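Local coordinates for histidine--tRNA ligase (Thermus thermophilus, PDB 1H4V), which catalyses the ATP-dependent attachment of L-histidine to tRNA(His), releasing AMP and diphosphate, and works as a class II synthetase homodimer, at residues P224-D227 with F228-E231; K96-P99 with Q100-L104; V145-Y148 with E149-E153. All coordinates share one frame; numbering follows the deposited sequence.

How the contacts relate
All three contacts are local, each made within one continuous run of chain in the synthetase family region. Contact 3 is the buried one, a length of helix 137-153 with leucines packed against strands of the large mixed sheet. Contacts 1 and 2 lie nearer the surface: contact 1 in the connection between helices 211-220 and 231-246, contact 2 where a loop enters strand 102-111 of that sheet. Regular backbone bonds dominate contact 3, a short 3-10 turn contact 1, and a side-chain amide contact 2. Contacts 2 and 3, whose nearest atoms are about 6 Å apart, both touch the second subunit; contact 1, about 30 Å from contact 2 between centres, touches no other chain of the assembly.

Contact 1 of 3, residues P224-D227 with F228-E231; sequences PMLD and FLGE
Met225 and Phe228 are joined by the backbone of a 3-10 turn, in which Phe228 N donates to Met225 O over 3.0 Å, with the donor lying well above the carbonyl plane. The next bond, from Leu229 N to Leu226 O at 3.4 Å, is weak; Leu229 and Gly230 are extended, and Gly230 is the N-cap of helix 231-246.

The apolar side chains form one continuous cluster, with Leu229 between Met225 and Leu226. Met225 has CG anti to the backbone N (chi1 174°), and further bends at chi2 and chi3 bring its terminal methyl back along the turn: CE lies 3.8 Å from Phe228 CB, while the two side chains run at a slant to each other. The same methyl looks on to Leu229 CD2 at 4.3 Å. Leu229 in turn lies alongside Leu226, pointing the same way, with Leu226 CD2 4.0 Å from Leu229 CD1. Leu229 CG also rests 3.4 Å from Leu226 O, against the acceptor of the weak bond.

The Phe228 ring turns back over the start of the turn and presents its edge to two carbonyls, those of Met225 and Pro224; its CD1 is 3.4 Å from Pro224 O. Tyr175 meets this ring edge-to-face and Tyr178 adds a second aromatic contact, both from helix 169-183.

The chemistry is thus divided: backbone bonds fix the turn, while methyl and aromatic carbons join it to its surroundings. Pro224 O, already the acceptor for Asp227 N, also faces the ring edge, whose slightly positive hydrogens probably suit a carbonyl oxygen.

Contact 2 of 3, residues K96-P99 with Q100-L104; sequences KVWP and QPVRL
Gln100 folds its side chain back along an extended length of backbone to Trp98, where its amide makes the hydrogen bond to the carbonyl oxygen. CG sits beside the backbone N (chi1 -54°), and a second bend at chi2 (-69°) folds the chain over the preceding peptides, setting CG 3.5 Å from Trp98 O. NE2 then donates to Trp98 O over 2.8 Å at an N-H...O angle of 161°. The acceptor lies close to the plane of the amide, whereas the donor stands above the plane of the Trp98 carbonyl. NE2 has a further, weak bond to Met95 O, and OE1 is bonded to the hydroxyl of Tyr90 on helix 83-92. Both ends of the amide are therefore engaged, which fixes its rotation.

An apolar contact accompanies this clasp. Val102 directs its CB toward the preceding loop, with CG1 anti to its own N, and the two side chains cross at a slant: CG1 comes 3.7 Å from Trp98 CE3 and 4.0 Å from CZ3, on the six-membered half of the indole. The other methyl, CG2, is 4.0 Å from Trp98 CB and 3.9 Å from Pro99 O. Phe13 of the second subunit also packs on Trp98, placing Trp98 at the dimer contact.

The peptide between Gln100 and Pro101 is cis, and beyond it Val102 and Leu104 bond to the antiparallel strand 123-132. The loop, tied by Gln100 to helix 83-92, thus leads into strand 102-111, probably the first strand of motif 2 of the class II synthetase catalytic fold.

Contact 3 of 3, residues V145-Y148 with E149-E153; sequences VLLY and ECLKE
Tyr148 and Lys152 lie one turn apart on the alpha-helix 137-153 of the catalytic domain, their side chains side by side and pointing the same way. The backbone between them is regular: each of four successive N-H groups, Glu149 to Lys152, bonds to the carbonyl four residues earlier. Glu149 N to Val145 O is the shortest at 2.7 Å, and Lys152 N to Tyr148 O, at 2.9 Å, has its donor in the carbonyl plane.

Followed outward, the tyrosine starts with CB, 3.1 Å from Glu149 N, the next amide of the chain. CG is anti to the backbone N (chi1 -175°), still near that amide, and CD2 is the last ring atom close to it. Beyond, the ring passes under the lysine: CE1 and CE2 both neighbour Lys152 CD, and Tyr148 CZ closes to 3.8 Å from it. Lys152 CD stands over the ring face in a CH-pi contact, 4.2 Å from the centroid and 26° off the normal. Bends at chi2 and chi4 shape the lysine, whose NZ goes on to a weak hydrogen bond with Leu156 O. Pro250 also packs against Tyr148.

Elsewhere on the helix, Leu147 and Leu151 cross at a slant with their CD1 methyls 4.1 Å apart. Leu147 packs on Phe269, Phe305 and Phe307 and Leu151 on Val271, so this side is laid against the central sheet. Cys150 packs on Val30 and Leu31 of helix 14-33 and also reaches Phe307, while Glu149 packs on Pro353 of the second subunit. At the end of the tyrosine, the hydroxyl oxygen OH meets the methylene carbon CE of Lys152 at 3.5 Å.

Contact 1 of 3, residues P224-D227 with F228-E231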
loop_
_atom_site.group_PDB
_atom_site.type_symbol
_atom_site.label_atom_id
_atom_site.label_comp_id
_atom_site.label_asym_id
_atom_site.label_seq_id
_atom_site.Cartn_x
_atom_site.Cartn_y
_atom_site.Cartn_z
ATOM N N PRO A 224 2.585 15.380 38.495
ATOM C CA PRO A 224 2.976 15.079 37.111
ATOM C C PRO A 224 4.473 14.811 36.945
ATOM O O PRO A 224 5.288 15.339 37.697
ATOM C CB PRO A 224 2.555 16.340 36.348
ATOM C CG PRO A 224 1.482 16.943 37.208
ATOM C CD PRO A 224 2.029 16.741 38.589
ATOM N N MET A 225 4.820 13.998 35.947
ATOM C CA MET A 225 6.215 13.681 35.645
ATOM C C MET A 225 6.958 14.973 35.292
ATOM O O MET A 225 8.187 15.032 35.361
ATOM C CB MET A 225 6.282 12.703 34.471
ATOM C CG MET A 225 7.685 12.383 33.956
ATOM S SD MET A 225 8.772 11.599 35.174
ATOM C CE MET A 225 10.265 12.542 34.946
ATOM N N LEU A 226 6.196 16.002 34.918
ATOM C CA LEU A 226 6.752 17.306 34.567
ATOM C C LEU A 226 7.461 17.935 35.745
ATOM O O LEU A 226 8.474 18.609 35.576
ATOM C CB LEU A 226 5.657 18.267 34.104
ATOM C CG LEU A 226 5.256 18.328 32.633
ATOM C CD1 LEU A 226 4.200 19.405 32.460
ATOM C CD2 LEU A 226 6.464 18.652 31.770
ATOM N N ASP A 227 6.923 17.724 36.940
ATOM C CA ASP A 227 7.513 18.278 38.157
ATOM C C ASP A 227 8.806 17.553 38.509
ATOM O O ASP A 227 9.485 17.923 39.460
ATOM C CB ASP A 227 6.532 18.156 39.330
ATOM C CG ASP A 227 5.248 18.947 39.113
ATOM O OD1 ASP A 227 4.329 18.815 39.949
ATOM O OD2 ASP A 227 5.155 19.703 38.118
ATOM N N PHE A 228 9.150 16.522 37.744
ATOM C CA PHE A 228 10.369 15.764 38.020
ATOM C C PHE A 228 11.440 15.834 36.926
ATOM O O PHE A 228 12.381 15.038 36.921
ATOM C CB PHE A 228 10.027 14.294 38.301
ATOM C CG PHE A 228 9.268 14.081 39.585
ATOM C CD1 PHE A 228 7.952 14.516 39.710
ATOM C CD2 PHE A 228 9.873 13.449 40.672
ATOM C CE1 PHE A 228 7.255 14.330 40.894
ATOM C CE2 PHE A 228 9.176 13.259 41.867
ATOM C CZ PHE A 228 7.867 13.698 41.978
ATOM N N LEU A 229 11.317 16.786 36.009
ATOM C CA LEU A 229 12.309 16.887 34.952
ATOM C C LEU A 229 13.671 17.299 35.508
ATOM O O LEU A 229 13.781 18.241 36.292
ATOM C CB LEU A 229 11.860 17.887 33.881
ATOM C CG LEU A 229 10.551 17.607 33.135
ATOM C CD1 LEU A 229 10.453 18.556 31.952
ATOM C CD2 LEU A 229 10.506 16.158 32.650
ATOM N N GLY A 230 14.709 16.579 35.102
ATOM C CA GLY A 230 16.048 16.903 35.555
ATOM C C GLY A 230 16.572 18.143 34.853
ATOM O O GLY A 230 15.895 18.710 33.996
ATOM N N GLU A 231 17.783 18.559 35.211
ATOM C CA GLU A 231 18.400 19.746 34.631
ATOM C C GLU A 231 18.416 19.736 33.101
ATOM O O GLU A 231 17.865 20.631 32.464
ATOM C CB GLU A 231 19.830 19.892 35.160
ATOM C CG GLU A 231 20.550 21.156 34.705
ATOM C CD GLU A 231 19.914 22.419 35.251
ATOM O OE1 GLU A 231 18.690 22.594 35.066
ATOM O OE2 GLU A 231 20.636 23.240 35.863
#

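Contact 2 of 3, residues K96-P99 with Q100-L104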
loop_
_atom_site.group_PDB
_atom_site.type_symbol
_atom_site.label_atom_id
_atom_site.label_comp_id
_atom_site.label_asym_id
_atom_site.label_seq_id
_atom_site.Cartn_x
_atom_site.Cartn_y
_atom_site.Cartn_z
ATOM N N LYS A 96 23.280 3.880 10.075
ATOM C CA LYS A 96 24.105 4.645 11.017
ATOM C C LYS A 96 25.259 5.302 10.259
ATOM O O LYS A 96 25.818 6.299 10.712
ATOM C CB LYS A 96 24.688 3.736 12.108
ATOM C CG LYS A 96 25.662 2.705 11.551
ATOM C CD LYS A 96 26.611 2.144 12.599
ATOM C CE LYS A 96 25.977 1.065 13.434
ATOM N NZ LYS A 96 26.995 0.493 14.360
ATOM N N VAL A 97 25.602 4.733 9.104
ATOM C CA VAL A 97 26.687 5.230 8.265
ATOM C C VAL A 97 26.258 6.417 7.405
ATOM O O VAL A 97 27.095 7.176 6.920
ATOM C CB VAL A 97 27.222 4.099 7.340
ATOM C CG1 VAL A 97 28.130 4.671 6.263
ATOM C CG2 VAL A 97 27.983 3.074 8.167
ATOM N N TRP A 98 24.954 6.575 7.214
ATOM C CA TRP A 98 24.432 7.674 6.411
ATOM C C TRP A 98 24.568 9.001 7.146
ATOM O O TRP A 98 24.834 9.030 8.348
ATOM C CB TRP A 98 22.953 7.456 6.113
ATOM C CG TRP A 98 22.653 6.241 5.330
ATOM C CD1 TRP A 98 23.548 5.334 4.838
ATOM C CD2 TRP A 98 21.367 5.799 4.915
ATOM N NE1 TRP A 98 22.892 4.352 4.140
ATOM C CE2 TRP A 98 21.538 4.614 4.175
ATOM C CE3 TRP A 98 20.062 6.288 5.101
ATOM C CZ2 TRP A 98 20.482 3.913 3.613
ATOM C CZ3 TRP A 98 19.004 5.593 4.545
ATOM C CH2 TRP A 98 19.220 4.416 3.812
ATOM N N PRO A 99 24.400 10.122 6.427
ATOM C CA PRO A 99 24.513 11.402 7.127
ATOM C C PRO A 99 23.352 11.469 8.114
ATOM O O PRO A 99 22.206 11.184 7.759
ATOM C CB PRO A 99 24.411 12.428 5.997
ATOM C CG PRO A 99 23.653 11.705 4.928
ATOM C CD PRO A 99 24.232 10.326 4.978
ATOM N N GLN A 100 23.658 11.825 9.356
ATOM C CA GLN A 100 22.653 11.889 10.407
ATOM C C GLN A 100 22.108 13.297 10.622
ATOM O O GLN A 100 22.824 14.282 10.464
ATOM C CB GLN A 100 23.260 11.358 11.704
ATOM C CG GLN A 100 23.864 9.974 11.567
ATOM C CD GLN A 100 22.815 8.901 11.339
ATOM O OE1 GLN A 100 21.881 8.761 12.121
ATOM N NE2 GLN A 100 22.973 8.132 10.273
ATOM N N PRO A 101 20.825 13.407 11.003
ATOM C CA PRO A 101 19.914 12.280 11.233
ATOM C C PRO A 101 19.298 11.680 9.971
ATOM O O PRO A 101 19.266 12.302 8.913
ATOM C CB PRO A 101 18.850 12.886 12.134
ATOM C CG PRO A 101 18.731 14.270 11.579
ATOM C CD PRO A 101 20.187 14.676 11.397
ATOM N N VAL A 102 18.807 10.456 10.092
ATOM C CA VAL A 102 18.160 9.807 8.968
ATOM C C VAL A 102 16.666 9.977 9.211
ATOM O O VAL A 102 16.149 9.571 10.251
ATOM C CB VAL A 102 18.503 8.316 8.904
ATOM C CG1 VAL A 102 17.795 7.675 7.731
ATOM C CG2 VAL A 102 20.016 8.145 8.792
ATOM N N ARG A 103 15.986 10.610 8.264
ATOM C CA ARG A 103 14.562 10.832 8.389
ATOM C C ARG A 103 13.818 9.801 7.549
ATOM O O ARG A 103 14.086 9.632 6.359
ATOM C CB ARG A 103 14.207 12.260 7.950
ATOM C CG ARG A 103 14.758 13.358 8.869
ATOM C CD ARG A 103 14.236 14.729 8.432
ATOM N NE ARG A 103 14.742 15.838 9.238
ATOM C CZ ARG A 103 15.987 16.303 9.185
ATOM N NH1 ARG A 103 16.880 15.759 8.366
ATOM N NH2 ARG A 103 16.332 17.336 9.933
ATOM N N LEU A 104 12.879 9.101 8.173
ATOM C CA LEU A 104 12.119 8.075 7.459
ATOM C C LEU A 104 10.628 8.235 7.687
ATOM O O LEU A 104 10.190 8.768 8.710
ATOM C CB LEU A 104 12.527 6.675 7.932
ATOM C CG LEU A 104 14.011 6.292 7.965
ATOM C CD1 LEU A 104 14.168 5.039 8.812
ATOM C CD2 LEU A 104 14.542 6.063 6.570
#

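Contact 3 of 3, residues V145-Y148 with E149-E153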
loop_
_atom_site.group_PDB
_atom_site.type_symbol
_atom_site.label_atom_id
_atom_site.label_comp_id
_atom_site.label_asym_id
_atom_site.label_seq_id
_atom_site.Cartn_x
_atom_site.Cartn_y
_atom_site.Cartn_z
ATOM N N VAL A 145 5.929 20.078 14.329
ATOM C CA VAL A 145 5.456 20.908 13.228
ATOM C C VAL A 145 5.068 20.073 12.011
ATOM O O VAL A 145 4.072 20.363 11.361
ATOM C CB VAL A 145 6.519 21.935 12.801
ATOM C CG1 VAL A 145 5.969 22.812 11.686
ATOM C CG2 VAL A 145 6.915 22.788 13.989
ATOM N N LEU A 146 5.853 19.042 11.701
ATOM C CA LEU A 146 5.549 18.182 10.558
ATOM C C LEU A 146 4.183 17.499 10.707
ATOM O O LEU A 146 3.426 17.410 9.742
ATOM C CB LEU A 146 6.633 17.118 10.369
ATOM C CG LEU A 146 7.928 17.533 9.665
ATOM C CD1 LEU A 146 8.828 16.327 9.528
ATOM C CD2 LEU A 146 7.624 18.110 8.289
ATOM N N LEU A 147 3.877 17.019 11.911
ATOM C CA LEU A 147 2.600 16.375 12.168
ATOM C C LEU A 147 1.512 17.426 12.059
ATOM O O LEU A 147 0.484 17.216 11.410
ATOM C CB LEU A 147 2.580 15.749 13.564
ATOM C CG LEU A 147 1.212 15.278 14.057
ATOM C CD1 LEU A 147 0.647 14.237 13.089
ATOM C CD2 LEU A 147 1.347 14.708 15.463
ATOM N N TYR A 148 1.748 18.566 12.692
ATOM C CA TYR A 148 0.799 19.670 12.655
ATOM C C TYR A 148 0.489 20.017 11.190
ATOM O O TYR A 148 -0.675 20.140 10.807
ATOM C CB TYR A 148 1.406 20.875 13.377
ATOM C CG TYR A 148 0.491 22.064 13.516
ATOM C CD1 TYR A 148 -0.661 21.994 14.292
ATOM C CD2 TYR A 148 0.791 23.272 12.888
ATOM C CE1 TYR A 148 -1.495 23.098 14.442
ATOM C CE2 TYR A 148 -0.034 24.378 13.029
ATOM C CZ TYR A 148 -1.174 24.285 13.809
ATOM O OH TYR A 148 -1.985 25.386 13.963
ATOM N N GLU A 149 1.543 20.153 10.381
ATOM C CA GLU A 149 1.417 20.474 8.959
ATOM C C GLU A 149 0.650 19.428 8.143
ATOM O O GLU A 149 -0.208 19.784 7.340
ATOM C CB GLU A 149 2.799 20.676 8.335
ATOM C CG GLU A 149 3.176 22.129 8.119
ATOM C CD GLU A 149 2.336 22.804 7.037
ATOM O OE1 GLU A 149 2.506 22.465 5.841
ATOM O OE2 GLU A 149 1.503 23.673 7.384
ATOM N N CYS A 150 0.972 18.148 8.318
ATOM C CA CYS A 150 0.266 17.106 7.582
ATOM C C CYS A 150 -1.227 17.308 7.763
ATOM O O CYS A 150 -1.990 17.283 6.797
ATOM C CB CYS A 150 0.617 15.709 8.102
ATOM S SG CYS A 150 2.251 15.081 7.702
ATOM N N LEU A 151 -1.632 17.514 9.013
ATOM C CA LEU A 151 -3.037 17.691 9.354
ATOM C C LEU A 151 -3.624 19.000 8.844
ATOM O O LEU A 151 -4.762 19.034 8.382
ATOM C CB LEU A 151 -3.223 17.599 10.870
ATOM C CG LEU A 151 -2.681 16.339 11.553
ATOM C CD1 LEU A 151 -2.821 16.485 13.068
ATOM C CD2 LEU A 151 -3.428 15.113 11.053
ATOM N N LYS A 152 -2.850 20.075 8.933
ATOM C CA LYS A 152 -3.313 21.375 8.470
ATOM C C LYS A 152 -3.505 21.351 6.958
ATOM O O LYS A 152 -4.475 21.893 6.450
ATOM C CB LYS A 152 -2.302 22.463 8.841
ATOM C CG LYS A 152 -2.926 23.738 9.375
ATOM C CD LYS A 152 -3.427 23.544 10.796
ATOM C CE LYS A 152 -4.135 24.788 11.324
ATOM N NZ LYS A 152 -5.419 25.055 10.613
ATOM N N GLU A 153 -2.576 20.713 6.245
ATOM C CA GLU A 153 -2.648 20.621 4.789
ATOM C C GLU A 153 -3.863 19.827 4.334
ATOM O O GLU A 153 -4.335 20.004 3.213
ATOM C CB GLU A 153 -1.385 19.972 4.228
ATOM C CG GLU A 153 -0.132 20.818 4.388
ATOM C CD GLU A 153 -0.023 21.938 3.362
ATOM O OE1 GLU A 153 0.728 22.904 3.625
ATOM O OE2 GLU A 153 -0.669 21.850 2.291
#